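Local coordinates for lipoprotein (PDB 7ADK) that probably acts as a membrane-tethered mycoplasma peptidase of the PA clan, the superfamily of chymotrypsin-like proteases, at residues B[200-205]-B[231-236]; B[266-271]-B[643-648]; B[293-298]-B[417-422]; B[492-497]-B[555-560]; B[744-749]-B[785-790]. All blocks are in the same frame, centred on the assembly; numbering follows the deposited sequence.

Contact 1: residues B[200-205]-B[231-236]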
# COMPACT_ATOMS: atom_id res chain seq x y z
N ASN B 200 -8.46 -30.19 -36.24
CA ASN B 200 -8.03 -31.05 -37.35
C ASN B 200 -6.62 -31.65 -37.13
O ASN B 200 -5.72 -31.00 -36.58
CB ASN B 200 -8.13 -30.28 -38.69
CG ASN B 200 -7.33 -28.99 -38.71
OD1 ASN B 200 -7.64 -28.04 -38.00
ND2 ASN B 200 -6.31 -28.90 -39.51
N SER B 201 -6.42 -32.90 -37.55
CA SER B 201 -5.35 -33.77 -37.06
C SER B 201 -4.77 -34.60 -38.21
O SER B 201 -5.43 -34.83 -39.22
CB SER B 201 -5.92 -34.67 -35.95
OG SER B 201 -6.25 -33.92 -34.79
N ILE B 202 -3.52 -35.05 -38.06
CA ILE B 202 -2.76 -35.79 -39.08
C ILE B 202 -2.54 -37.24 -38.63
O ILE B 202 -2.55 -37.55 -37.44
CB ILE B 202 -1.47 -35.01 -39.45
CG1 ILE B 202 -1.79 -33.61 -40.02
CG2 ILE B 202 -0.56 -35.76 -40.42
CD1 ILE B 202 -2.59 -33.56 -41.33
N ASN B 203 -2.45 -38.16 -39.59
CA ASN B 203 -2.37 -39.61 -39.39
C ASN B 203 -1.01 -40.09 -38.82
O ASN B 203 -0.12 -39.30 -38.52
CB ASN B 203 -2.72 -40.29 -40.73
CG ASN B 203 -1.69 -40.06 -41.83
OD1 ASN B 203 -0.97 -39.08 -41.88
ND2 ASN B 203 -1.58 -40.98 -42.75
N LEU B 204 -0.87 -41.41 -38.66
CA LEU B 204 0.27 -42.12 -38.04
C LEU B 204 1.62 -42.02 -38.80
O LEU B 204 2.67 -42.27 -38.23
CB LEU B 204 -0.20 -43.57 -37.88
CG LEU B 204 0.71 -44.53 -37.11
CD1 LEU B 204 1.02 -44.02 -35.71
CD2 LEU B 204 0.02 -45.87 -36.99
N LYS B 205 1.59 -41.69 -40.10
CA LYS B 205 2.76 -41.37 -40.93
C LYS B 205 3.28 -39.97 -40.56
O LYS B 205 2.83 -39.35 -39.59
CB LYS B 205 2.33 -41.50 -42.41
CG LYS B 205 3.43 -41.88 -43.43
CD LYS B 205 3.96 -40.80 -44.39
CE LYS B 205 2.90 -40.17 -45.30
NZ LYS B 205 3.44 -39.04 -46.09
N THR B 231 1.81 -25.90 -35.07
CA THR B 231 2.05 -27.30 -35.47
C THR B 231 2.37 -27.43 -36.97
O THR B 231 3.37 -26.90 -37.45
CB THR B 231 0.92 -28.23 -34.96
OG1 THR B 231 -0.33 -27.92 -35.52
CG2 THR B 231 0.75 -28.21 -33.45
N TYR B 232 1.55 -28.17 -37.71
CA TYR B 232 1.82 -28.71 -39.03
C TYR B 232 0.48 -28.99 -39.73
O TYR B 232 -0.53 -29.25 -39.08
CB TYR B 232 2.66 -29.99 -38.82
CG TYR B 232 2.15 -30.91 -37.72
CD1 TYR B 232 1.02 -31.72 -37.92
CD2 TYR B 232 2.76 -30.88 -36.45
CE1 TYR B 232 0.50 -32.49 -36.87
CE2 TYR B 232 2.22 -31.63 -35.39
CZ TYR B 232 1.11 -32.45 -35.60
OH TYR B 232 0.61 -33.18 -34.57
N TYR B 233 0.44 -28.98 -41.07
CA TYR B 233 -0.67 -29.56 -41.83
C TYR B 233 -0.13 -30.11 -43.15
O TYR B 233 0.58 -29.42 -43.88
CB TYR B 233 -1.79 -28.54 -42.07
CG TYR B 233 -2.99 -29.13 -42.77
CD1 TYR B 233 -3.91 -29.90 -42.04
CD2 TYR B 233 -3.16 -28.97 -44.16
CE1 TYR B 233 -5.01 -30.48 -42.69
CE2 TYR B 233 -4.26 -29.55 -44.81
CZ TYR B 233 -5.20 -30.30 -44.08
OH TYR B 233 -6.27 -30.86 -44.70
N ASN B 234 -0.41 -31.39 -43.43
CA ASN B 234 0.44 -32.18 -44.33
C ASN B 234 -0.31 -32.95 -45.42
O ASN B 234 0.32 -33.75 -46.10
CB ASN B 234 1.33 -33.11 -43.49
CG ASN B 234 2.22 -32.40 -42.49
OD1 ASN B 234 1.77 -31.80 -41.54
ND2 ASN B 234 3.52 -32.47 -42.65
N ALA B 235 -1.60 -32.72 -45.64
CA ALA B 235 -2.35 -33.46 -46.66
C ALA B 235 -1.77 -33.29 -48.09
O ALA B 235 -1.73 -34.25 -48.85
CB ALA B 235 -3.83 -33.05 -46.57
N ALA B 236 -1.24 -32.10 -48.41
CA ALA B 236 -0.39 -31.82 -49.57
C ALA B 236 1.03 -31.34 -49.15
O ALA B 236 1.64 -30.51 -49.82
CB ALA B 236 -1.13 -30.84 -50.49
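Neither 200-205 nor 231-236 adopts regular helix or strand, and the two backbones stay well apart. The closest CA pair, Ile202 and Tyr233, is 7.1 Å apart, and no hydrogen bond passes from one segment to the other. The meeting is therefore left to side chains, chiefly Ile202. Its CG1 branch, anti to the carbonyl carbon, sends CD1 to 3.7 Å from the backbone N of Asn234. On the way CG1 comes in at the edge of the Tyr232 ring, near the ring plane, 4.0 Å from CD1 of that residue; the two side chains run past each other in opposite directions. The CD1 methyl of Ile202 also reaches CD1 of Tyr233 at 4.0 Å, crossing that side chain at roughly a right angle. The contact is apolar side-chain packing between two surface loops that flank helices 208-212 and 220-226 in the chain: the loop before helix 208-212 is packed on the loop after helix 220-226, with Ile202 set between the two tyrosines. The tyrosines are turned differently, with CG of Tyr233 anti to the backbone N (chi1 -176°) and CG of Tyr232 between the backbone N and the carbonyl carbon (chi1 45°). The ring of Tyr232 is also stacked with Phe220. Asn200 crosses Tyr233 at about a right angle, its ND2 lying 3.6 Å from CD1 of the ring, neither over its face nor at its edge, with amide and ring planes 61° apart. That ND2 is hydrogen-bonded to Thr241, while ND2 of Asn234 bonds to Glu206.

Contact 2: residues B[266-271]-B[643-648]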
# COMPACT_ATOMS: atom_id res chain seq x y z
N PRO B 266 5.74 -12.28 -9.10
CA PRO B 266 5.67 -10.94 -9.67
C PRO B 266 6.43 -9.91 -8.81
O PRO B 266 6.38 -9.97 -7.59
CB PRO B 266 4.18 -10.60 -9.74
CG PRO B 266 3.49 -11.96 -9.75
CD PRO B 266 4.40 -12.80 -8.88
N SER B 267 7.08 -8.92 -9.42
CA SER B 267 8.05 -8.03 -8.75
C SER B 267 7.63 -7.29 -7.45
O SER B 267 6.46 -7.14 -7.11
CB SER B 267 8.51 -7.00 -9.79
OG SER B 267 9.29 -5.97 -9.26
N VAL B 268 8.63 -6.73 -6.75
CA VAL B 268 8.49 -5.55 -5.87
C VAL B 268 7.88 -4.33 -6.60
O VAL B 268 7.64 -4.39 -7.80
CB VAL B 268 9.80 -5.34 -5.06
CG1 VAL B 268 10.94 -4.77 -5.88
CG2 VAL B 268 9.64 -4.48 -3.81
N VAL B 269 7.55 -3.25 -5.88
CA VAL B 269 6.52 -2.29 -6.34
C VAL B 269 6.73 -0.78 -6.11
O VAL B 269 6.15 0.01 -6.83
CB VAL B 269 5.20 -2.70 -5.71
CG1 VAL B 269 5.19 -2.44 -4.22
CG2 VAL B 269 4.03 -1.94 -6.30
N ASP B 270 7.46 -0.34 -5.09
CA ASP B 270 7.60 1.10 -4.78
C ASP B 270 9.07 1.47 -4.54
O ASP B 270 9.36 2.60 -4.16
CB ASP B 270 6.73 1.53 -3.57
CG ASP B 270 5.20 1.41 -3.63
OD1 ASP B 270 4.57 1.80 -4.64
OD2 ASP B 270 4.60 0.99 -2.61
N SER B 271 10.00 0.53 -4.73
CA SER B 271 11.40 0.61 -4.31
C SER B 271 12.34 0.62 -5.52
O SER B 271 12.02 0.03 -6.54
CB SER B 271 11.71 -0.56 -3.39
OG SER B 271 12.99 -0.38 -2.82
N ASP B 643 -1.92 -4.18 -5.91
CA ASP B 643 -0.69 -3.92 -5.15
C ASP B 643 -0.76 -4.54 -3.75
O ASP B 643 -1.34 -3.99 -2.82
CB ASP B 643 -0.44 -2.40 -5.14
CG ASP B 643 0.86 -1.97 -4.45
OD1 ASP B 643 1.45 -2.78 -3.71
OD2 ASP B 643 1.27 -0.81 -4.70
N PHE B 644 -0.16 -5.72 -3.61
CA PHE B 644 -0.17 -6.56 -2.42
C PHE B 644 0.84 -6.18 -1.33
O PHE B 644 0.85 -6.78 -0.26
CB PHE B 644 0.02 -8.02 -2.86
CG PHE B 644 1.26 -8.31 -3.68
CD1 PHE B 644 1.19 -8.34 -5.08
CD2 PHE B 644 2.47 -8.61 -3.03
CE1 PHE B 644 2.32 -8.72 -5.83
CE2 PHE B 644 3.59 -8.99 -3.78
CZ PHE B 644 3.51 -9.05 -5.18
N TYR B 645 1.70 -5.19 -1.58
CA TYR B 645 2.71 -4.77 -0.60
C TYR B 645 2.18 -3.78 0.43
O TYR B 645 2.76 -3.64 1.51
CB TYR B 645 3.88 -4.14 -1.33
CG TYR B 645 4.66 -5.09 -2.21
CD1 TYR B 645 5.79 -5.73 -1.67
CD2 TYR B 645 4.28 -5.32 -3.55
CE1 TYR B 645 6.51 -6.63 -2.45
CE2 TYR B 645 5.03 -6.20 -4.34
CZ TYR B 645 6.11 -6.90 -3.77
OH TYR B 645 6.74 -7.85 -4.47
N LEU B 646 1.06 -3.12 0.14
CA LEU B 646 0.32 -2.27 1.07
C LEU B 646 -0.19 -3.10 2.26
O LEU B 646 -0.87 -4.11 2.07
CB LEU B 646 -0.85 -1.61 0.32
CG LEU B 646 -0.43 -0.64 -0.79
CD1 LEU B 646 -1.62 -0.30 -1.66
CD2 LEU B 646 0.12 0.66 -0.22
N ASP B 647 0.12 -2.70 3.50
CA ASP B 647 -0.42 -3.35 4.70
C ASP B 647 -1.94 -3.12 4.81
O ASP B 647 -2.43 -2.05 4.45
CB ASP B 647 0.30 -2.89 5.97
CG ASP B 647 -0.23 -3.59 7.23
OD1 ASP B 647 -0.53 -4.80 7.17
OD2 ASP B 647 -0.43 -2.91 8.25
N GLN B 648 -2.68 -4.07 5.39
CA GLN B 648 -4.12 -3.97 5.62
C GLN B 648 -4.51 -2.70 6.40
O GLN B 648 -5.61 -2.18 6.21
CB GLN B 648 -4.59 -5.25 6.33
CG GLN B 648 -6.07 -5.21 6.73
CD GLN B 648 -6.65 -6.56 7.12
OE1 GLN B 648 -5.96 -7.55 7.31
NE2 GLN B 648 -7.94 -6.67 7.24
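An Asx turn shapes the loop 643-648: OD1 of Asp643, met nearly along its C-O axis, accepts from the backbone N of Tyr645 at 3.2 Å. The turn belongs to a loop ahead of helix 651-655, and it presents the Tyr645 ring to 266-271, an irregular connection that leads toward strand 289-293. With CG anti to the carbonyl carbon (chi1 -66°), the ring of Tyr645 reaches along that backbone, and its OH donates to the carbonyl O of Ser267 at 2.7 Å. The approach is from above the carbonyl plane, with a C=O...donor angle of 98°, so the hydroxyl sits over the carbonyl group instead of along a lone pair. Val269 N lies over one face of the Tyr645 ring, offset toward the rim, and CD2 of Phe644 lies 3.7 Å above the opposite face, also toward its rim. Phe644 turns its own edge to the carbonyl O of Pro266, which lies 3.9 Å from CZ in the plane of that ring. Val268 crosses Tyr645 at about a right angle, CG2 coming to 4.0 Å from CE1. Val269 spreads its two methyls, CG1 beside the tyrosine and CG2 3.4 Å from OD2 of Asp643. Beyond this, OD1 of Asp270 stands 4.2 Å from OD2 of Asp643. Both acids are buried, and each carboxylate has a hydroxyl partner, Tyr673 for Asp270 and Ser663 for Asp643. Two like charges held so near one another would be expected to raise the proton affinity of at least one of them.

Contact 3: residues B[293-298]-B[417-422]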
# COMPACT_ATOMS: atom_id res chain seq x y z
N LYS B 293 -8.57 10.64 -21.29
CA LYS B 293 -9.94 10.63 -20.78
C LYS B 293 -10.93 10.99 -21.89
O LYS B 293 -10.76 12.00 -22.57
CB LYS B 293 -10.02 11.54 -19.54
CG LYS B 293 -10.93 10.94 -18.47
CD LYS B 293 -11.03 11.82 -17.21
CE LYS B 293 -11.73 11.07 -16.07
NZ LYS B 293 -12.23 11.99 -15.01
N THR B 294 -11.94 10.16 -22.11
CA THR B 294 -12.86 10.23 -23.27
C THR B 294 -14.24 10.82 -22.96
O THR B 294 -14.97 11.16 -23.88
CB THR B 294 -13.05 8.83 -23.89
OG1 THR B 294 -13.39 7.93 -22.87
CG2 THR B 294 -11.80 8.34 -24.58
N SER B 295 -14.61 10.98 -21.69
CA SER B 295 -15.95 11.43 -21.25
C SER B 295 -17.13 10.55 -21.68
O SER B 295 -18.21 11.05 -21.97
CB SER B 295 -16.20 12.91 -21.56
OG SER B 295 -17.31 13.41 -20.85
N ALA B 296 -16.94 9.23 -21.71
CA ALA B 296 -17.93 8.21 -22.00
C ALA B 296 -17.63 6.93 -21.20
O ALA B 296 -16.72 6.93 -20.37
CB ALA B 296 -17.91 7.99 -23.50
N ILE B 297 -18.35 5.84 -21.44
CA ILE B 297 -18.08 4.49 -20.89
C ILE B 297 -18.32 3.36 -21.92
O ILE B 297 -17.61 2.36 -21.94
CB ILE B 297 -18.97 4.22 -19.64
CG1 ILE B 297 -18.67 5.17 -18.46
CG2 ILE B 297 -18.91 2.76 -19.16
CD1 ILE B 297 -19.50 4.93 -17.20
N GLN B 298 -19.34 3.51 -22.76
CA GLN B 298 -20.08 2.37 -23.34
C GLN B 298 -19.44 1.46 -24.40
O GLN B 298 -19.95 0.36 -24.56
CB GLN B 298 -21.45 2.87 -23.82
CG GLN B 298 -22.28 3.60 -22.75
CD GLN B 298 -22.43 2.85 -21.43
OE1 GLN B 298 -22.40 3.41 -20.36
NE2 GLN B 298 -22.62 1.55 -21.45
N THR B 417 -22.04 12.63 -18.68
CA THR B 417 -22.20 12.52 -17.23
C THR B 417 -20.97 11.92 -16.55
O THR B 417 -20.30 12.59 -15.78
CB THR B 417 -23.48 11.73 -16.91
OG1 THR B 417 -24.58 12.50 -17.30
CG2 THR B 417 -23.68 11.40 -15.45
N PHE B 418 -20.66 10.65 -16.86
CA PHE B 418 -19.48 9.93 -16.38
C PHE B 418 -18.31 10.06 -17.35
O PHE B 418 -18.47 10.44 -18.51
CB PHE B 418 -19.82 8.46 -16.15
CG PHE B 418 -20.96 8.19 -15.20
CD1 PHE B 418 -22.06 7.44 -15.59
CD2 PHE B 418 -20.91 8.69 -13.89
CE1 PHE B 418 -23.12 7.20 -14.71
CE2 PHE B 418 -21.97 8.46 -13.01
CZ PHE B 418 -23.08 7.71 -13.42
N GLN B 419 -17.12 9.72 -16.87
CA GLN B 419 -15.86 9.71 -17.62
C GLN B 419 -15.05 8.44 -17.34
O GLN B 419 -15.03 7.95 -16.21
CB GLN B 419 -15.04 10.96 -17.28
CG GLN B 419 -15.81 12.29 -17.39
CD GLN B 419 -14.90 13.51 -17.37
OE1 GLN B 419 -13.91 13.57 -16.66
NE2 GLN B 419 -15.20 14.53 -18.14
N ILE B 420 -14.34 7.93 -18.35
CA ILE B 420 -13.46 6.77 -18.25
C ILE B 420 -12.09 7.08 -18.88
O ILE B 420 -11.96 8.00 -19.68
CB ILE B 420 -14.16 5.51 -18.81
CG1 ILE B 420 -13.74 4.25 -18.03
CG2 ILE B 420 -13.96 5.33 -20.31
CD1 ILE B 420 -14.70 3.09 -18.16
N SER B 421 -11.05 6.36 -18.43
CA SER B 421 -9.66 6.56 -18.87
C SER B 421 -9.11 5.33 -19.59
O SER B 421 -9.12 4.23 -19.04
CB SER B 421 -8.72 6.88 -17.70
OG SER B 421 -9.19 7.95 -16.91
N GLU B 422 -8.53 5.51 -20.77
CA GLU B 422 -7.44 4.63 -21.19
C GLU B 422 -6.18 5.03 -20.40
O GLU B 422 -5.89 6.22 -20.29
CB GLU B 422 -7.22 4.72 -22.70
CG GLU B 422 -6.06 3.84 -23.20
CD GLU B 422 -6.16 2.38 -22.77
OE1 GLU B 422 -7.24 1.79 -22.95
OE2 GLU B 422 -5.17 1.85 -22.20
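Lys293 crosses the side chain of Gln419 at about a right angle, CE of Lys293 passing 3.5 Å from CB of Gln419. The lysine chain is extended beyond CG, which carries NZ to OE1 of Gln419 at 2.8 Å, in the carbonyl plane and on a lone pair. Nearer the backbone, CG of Lys293 lies 3.8 Å from OG of Ser421. Lys293 and Ser421 form an antiparallel non-hydrogen-bonded pair at the end of the pairing between strands 289-293 and 421-433 of the large antiparallel sheet. One residue on, Thr294 N donates to the carbonyl O of Ile420 at 3.3 Å, nearly along the C=O axis. The chain then swings away: Ile297, with CG1 anti to the carbonyl carbon, rests CD1 against CB of Phe418 at 3.7 Å, and its CG2 approaches CD1 of Ile420. Just over half of the 118 residues between the segments are helical, and this pairing closes the base of that long excursion between two neighbouring strands of the peptidase region. NZ has a further, weak hydrogen bond to Tyr660. A neutral amide oxygen thus meets the ammonium group without cancelling its charge, and the lysine probably stays protonated at this partly exposed site.

Contact 4: residues B[492-497]-B[555-560]; sequences SPINGN and KYSYSV
Strands 486-493 and 556-562, antiparallel neighbours in the large sheet, pair here at the point where the first runs out into a type I' turn, Ile494 to Asn497. Ser492 and Ser557 form a hydrogen-bonded pair, with Ser557 N donating to Ser492 O at 3.0 Å and Ser492 N to Ser557 O. Both side chains leave the same face of the sheet with OG between the backbone N and the carbonyl carbon (chi1 56° for Ser492, 40° for Ser557). That shared rotation brings the hydroxyls tip to tip, OG of Ser557 donating to OG of Ser492 at 2.8 Å. CD1 of Ile494 packs against Ser557 alone, 3.7 Å from its CB. Tyr556 turns the other way: its ring edge lies near Ser492 O, and its OH is hydrogen-bonded to Lys498 O just past the turn. Two residues further along, toward the turn, Ile494 N donates to Lys555 O at 2.9 Å, from above the carbonyl plane. Lys555 has CG anti to the carbonyl carbon and is extended beyond it, so CB and CG run obliquely across the amide of Asn497, CG standing 3.7 Å from OD1. The same amide is fixed by its own turn, where Ile494 O accepts twice, from Asn497 N at 3.1 Å and from Asn497 ND2 at 2.8 Å, the latter bond nearly straight at 172° with the acceptor in the plane of the amide.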
# COMPACT_ATOMS: atom_id res chain seq x y z
N SER B 492 -5.82 20.11 -21.12
CA SER B 492 -7.23 20.17 -21.46
C SER B 492 -7.48 21.20 -22.56
O SER B 492 -6.77 22.21 -22.61
CB SER B 492 -8.04 20.52 -20.22
OG SER B 492 -7.59 21.71 -19.62
N PRO B 493 -8.43 20.98 -23.47
CA PRO B 493 -8.70 21.86 -24.60
C PRO B 493 -9.49 23.13 -24.22
O PRO B 493 -10.30 23.13 -23.30
CB PRO B 493 -9.51 21.00 -25.56
CG PRO B 493 -10.29 20.06 -24.66
CD PRO B 493 -9.32 19.83 -23.50
N ILE B 494 -9.30 24.20 -24.99
CA ILE B 494 -9.94 25.51 -24.83
C ILE B 494 -10.37 26.03 -26.21
O ILE B 494 -9.78 25.69 -27.24
CB ILE B 494 -8.98 26.43 -24.02
CG1 ILE B 494 -9.35 26.38 -22.54
CG2 ILE B 494 -8.88 27.86 -24.51
CD1 ILE B 494 -8.52 27.25 -21.62
N ASN B 495 -11.42 26.86 -26.28
CA ASN B 495 -11.94 27.48 -27.50
C ASN B 495 -12.25 26.51 -28.66
O ASN B 495 -12.12 26.85 -29.83
CB ASN B 495 -11.02 28.65 -27.92
CG ASN B 495 -10.89 29.71 -26.86
OD1 ASN B 495 -11.86 30.11 -26.22
ND2 ASN B 495 -9.71 30.22 -26.62
N GLY B 496 -12.64 25.27 -28.36
CA GLY B 496 -12.92 24.25 -29.37
C GLY B 496 -11.71 23.70 -30.13
O GLY B 496 -11.88 23.08 -31.18
N ASN B 497 -10.48 23.90 -29.64
CA ASN B 497 -9.29 23.19 -30.14
C ASN B 497 -9.35 21.71 -29.75
O ASN B 497 -9.78 21.39 -28.65
CB ASN B 497 -8.02 23.85 -29.61
CG ASN B 497 -7.80 25.22 -30.21
OD1 ASN B 497 -7.16 25.37 -31.25
ND2 ASN B 497 -8.31 26.26 -29.61
N LYS B 555 -5.20 28.08 -26.53
CA LYS B 555 -5.73 26.84 -27.15
C LYS B 555 -5.88 25.70 -26.16
O LYS B 555 -6.78 24.89 -26.32
CB LYS B 555 -4.82 26.44 -28.32
CG LYS B 555 -4.77 27.52 -29.41
CD LYS B 555 -3.81 27.16 -30.54
CE LYS B 555 -3.66 28.37 -31.47
NZ LYS B 555 -2.40 28.36 -32.18
N TYR B 556 -5.05 25.65 -25.12
CA TYR B 556 -5.10 24.64 -24.06
C TYR B 556 -4.80 25.25 -22.69
O TYR B 556 -4.00 26.17 -22.58
CB TYR B 556 -4.11 23.51 -24.35
CG TYR B 556 -4.23 22.85 -25.71
CD1 TYR B 556 -3.57 23.41 -26.81
CD2 TYR B 556 -5.04 21.71 -25.88
CE1 TYR B 556 -3.78 22.89 -28.10
CE2 TYR B 556 -5.25 21.19 -27.17
CZ TYR B 556 -4.62 21.78 -28.28
OH TYR B 556 -4.79 21.29 -29.54
N SER B 557 -5.39 24.68 -21.64
CA SER B 557 -5.04 24.94 -20.24
C SER B 557 -4.32 23.74 -19.63
O SER B 557 -4.88 22.64 -19.60
CB SER B 557 -6.28 25.31 -19.41
OG SER B 557 -7.41 24.55 -19.75
N TYR B 558 -3.12 23.97 -19.10
CA TYR B 558 -2.37 22.99 -18.32
C TYR B 558 -2.60 23.18 -16.82
O TYR B 558 -2.80 24.29 -16.34
CB TYR B 558 -0.87 22.99 -18.68
CG TYR B 558 -0.05 24.14 -18.14
CD1 TYR B 558 0.15 25.29 -18.91
CD2 TYR B 558 0.54 24.04 -16.86
CE1 TYR B 558 0.91 26.36 -18.40
CE2 TYR B 558 1.29 25.11 -16.35
CZ TYR B 558 1.48 26.28 -17.12
OH TYR B 558 2.20 27.32 -16.64
N SER B 559 -2.53 22.09 -16.08
CA SER B 559 -2.49 22.07 -14.62
C SER B 559 -1.44 21.09 -14.12
O SER B 559 -1.26 20.02 -14.70
CB SER B 559 -3.89 21.76 -14.05
OG SER B 559 -4.42 20.57 -14.58
N VAL B 560 -0.68 21.48 -13.10
CA VAL B 560 0.40 20.71 -12.49
C VAL B 560 -0.05 20.26 -11.12
O VAL B 560 -0.49 21.07 -10.31
CB VAL B 560 1.72 21.49 -12.38
CG1 VAL B 560 2.86 20.58 -11.99
CG2 VAL B 560 2.07 22.18 -13.70

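Contact 5: residues B[744-749]-B[785-790]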
# COMPACT_ATOMS: atom_id res chain seq x y z
N GLY B 744 6.07 -11.54 -34.47
CA GLY B 744 7.43 -11.06 -34.25
C GLY B 744 8.22 -11.85 -33.21
O GLY B 744 7.71 -12.80 -32.62
N LEU B 745 9.48 -11.47 -33.01
CA LEU B 745 10.32 -12.01 -31.93
C LEU B 745 9.84 -11.43 -30.60
O LEU B 745 9.65 -10.22 -30.49
CB LEU B 745 11.79 -11.68 -32.23
CG LEU B 745 12.79 -12.09 -31.12
CD1 LEU B 745 12.84 -13.59 -30.92
CD2 LEU B 745 14.18 -11.61 -31.49
N GLU B 746 9.69 -12.26 -29.58
CA GLU B 746 9.23 -11.83 -28.26
C GLU B 746 9.97 -12.50 -27.10
O GLU B 746 10.58 -13.56 -27.25
CB GLU B 746 7.71 -11.98 -28.12
CG GLU B 746 6.93 -11.10 -29.10
CD GLU B 746 5.45 -10.89 -28.77
OE1 GLU B 746 4.91 -11.48 -27.82
OE2 GLU B 746 4.78 -10.14 -29.51
N ILE B 747 9.92 -11.83 -25.96
CA ILE B 747 10.71 -12.08 -24.75
C ILE B 747 9.78 -12.36 -23.56
O ILE B 747 8.73 -11.74 -23.46
CB ILE B 747 11.60 -10.85 -24.49
CG1 ILE B 747 12.53 -10.50 -25.66
CG2 ILE B 747 12.39 -10.98 -23.20
CD1 ILE B 747 13.51 -11.57 -26.08
N LEU B 748 10.17 -13.27 -22.67
CA LEU B 748 9.49 -13.55 -21.41
C LEU B 748 10.34 -13.08 -20.21
O LEU B 748 11.21 -13.82 -19.75
CB LEU B 748 9.11 -15.04 -21.28
CG LEU B 748 8.05 -15.63 -22.23
CD1 LEU B 748 6.76 -14.83 -22.17
CD2 LEU B 748 8.47 -15.77 -23.69
N PRO B 749 10.12 -11.87 -19.69
CA PRO B 749 10.70 -11.38 -18.45
C PRO B 749 10.39 -12.23 -17.21
O PRO B 749 9.26 -12.67 -17.01
CB PRO B 749 10.11 -9.97 -18.30
CG PRO B 749 8.88 -9.95 -19.17
CD PRO B 749 9.36 -10.80 -20.32
N LEU B 785 4.65 -10.98 -21.73
CA LEU B 785 5.22 -10.97 -23.08
C LEU B 785 5.68 -9.59 -23.52
O LEU B 785 4.96 -8.61 -23.34
CB LEU B 785 4.19 -11.55 -24.03
CG LEU B 785 3.82 -13.02 -23.72
CD1 LEU B 785 2.32 -13.18 -23.60
CD2 LEU B 785 4.33 -13.94 -24.81
N ALA B 786 6.86 -9.51 -24.15
CA ALA B 786 7.44 -8.27 -24.65
C ALA B 786 7.88 -8.35 -26.13
O ALA B 786 8.57 -9.28 -26.52
CB ALA B 786 8.57 -7.83 -23.72
N VAL B 787 7.54 -7.35 -26.94
CA VAL B 787 7.90 -7.20 -28.35
C VAL B 787 9.36 -6.82 -28.50
O VAL B 787 9.73 -5.73 -28.07
CB VAL B 787 7.03 -6.12 -29.02
CG1 VAL B 787 7.45 -5.82 -30.46
CG2 VAL B 787 5.57 -6.52 -29.07
N ALA B 788 10.19 -7.63 -29.15
CA ALA B 788 11.52 -7.15 -29.52
C ALA B 788 11.42 -6.17 -30.71
O ALA B 788 10.74 -6.44 -31.71
CB ALA B 788 12.45 -8.32 -29.79
N PHE B 789 12.11 -5.04 -30.63
CA PHE B 789 12.17 -4.05 -31.71
C PHE B 789 12.88 -4.55 -32.98
O PHE B 789 12.57 -4.12 -34.09
CB PHE B 789 12.94 -2.80 -31.24
CG PHE B 789 12.43 -2.12 -30.00
CD1 PHE B 789 11.29 -1.30 -30.06
CD2 PHE B 789 13.10 -2.28 -28.79
CE1 PHE B 789 10.86 -0.62 -28.91
CE2 PHE B 789 12.65 -1.63 -27.63
CZ PHE B 789 11.55 -0.78 -27.70
N ARG B 790 13.87 -5.41 -32.78
CA ARG B 790 14.79 -5.91 -33.79
C ARG B 790 14.76 -7.43 -33.78
O ARG B 790 14.73 -8.05 -32.72
CB ARG B 790 16.18 -5.34 -33.52
CG ARG B 790 17.15 -5.60 -34.65
CD ARG B 790 18.49 -4.96 -34.37
NE ARG B 790 19.50 -5.35 -35.36
CZ ARG B 790 19.76 -4.76 -36.51
NH1 ARG B 790 19.10 -3.73 -36.94
NH2 ARG B 790 20.72 -5.19 -37.25
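Antiparallel strands 737-747 and 783-792 meet here within the mixed sheet, probably part of the second of the two beta-barrel domains characteristic of PA-clan peptidases. Alternation sorts the side chains. Glu746 and Val787, a non-hydrogen-bonded pair, share one face; the hydrogen-bonded pair shares the other, CB of Ile747 lying 4.3 Å from CB of Ala786. Glu746 has CG anti to the carbonyl carbon (chi1 -63°) and an extended chain, so its side chain crosses those of Val787 and Leu785 obliquely: OE2 stands 3.7 Å from CG2 of Val787 and OE1 3.9 Å from CB of Leu785. The glutamate side chain also touches His775 of strand 769-778 and Thr713 of strand 712-714. Leu748 and Leu785 lie side by side, pointing the same way, with CD1 of Leu748 3.7 Å from CD2 of Leu785. At the other end Leu745, its CG anti to the backbone N (chi1 175°), leans on Ala788, CG to CB 4.0 Å. The short strand segments 745-747 and 785-788, whose N-to-C directions are 138° apart, are joined by three hydrogen bonds with donors in the carbonyl planes: Ile747 N to Ala786 O at 2.9 Å, Ala786 N back to Ile747 O, and Ala788 N to Leu745 O at 3.0 Å.

How the contacts relate
Contacts 3 and 4 reach the same antiparallel sheet, with centres 18 Å apart and nearest atoms about 8 Å apart; both are nested in the long loop of chain that contact 2 closes. Contact 5 belongs to the separate mixed sheet. Contact 2 is about 8 Å from contact 5 and about 17 Å from contact 3 at the nearest atoms. The two sheets are consistent with the paired barrels of a PA-clan peptidase, in which the active site lies in the cleft between barrels. Contact 1 lies farthest out, its centre 34 Å from that of the chain and 61 Å from that of contact 4, though about 15 Å from contact 5 at the nearest atoms.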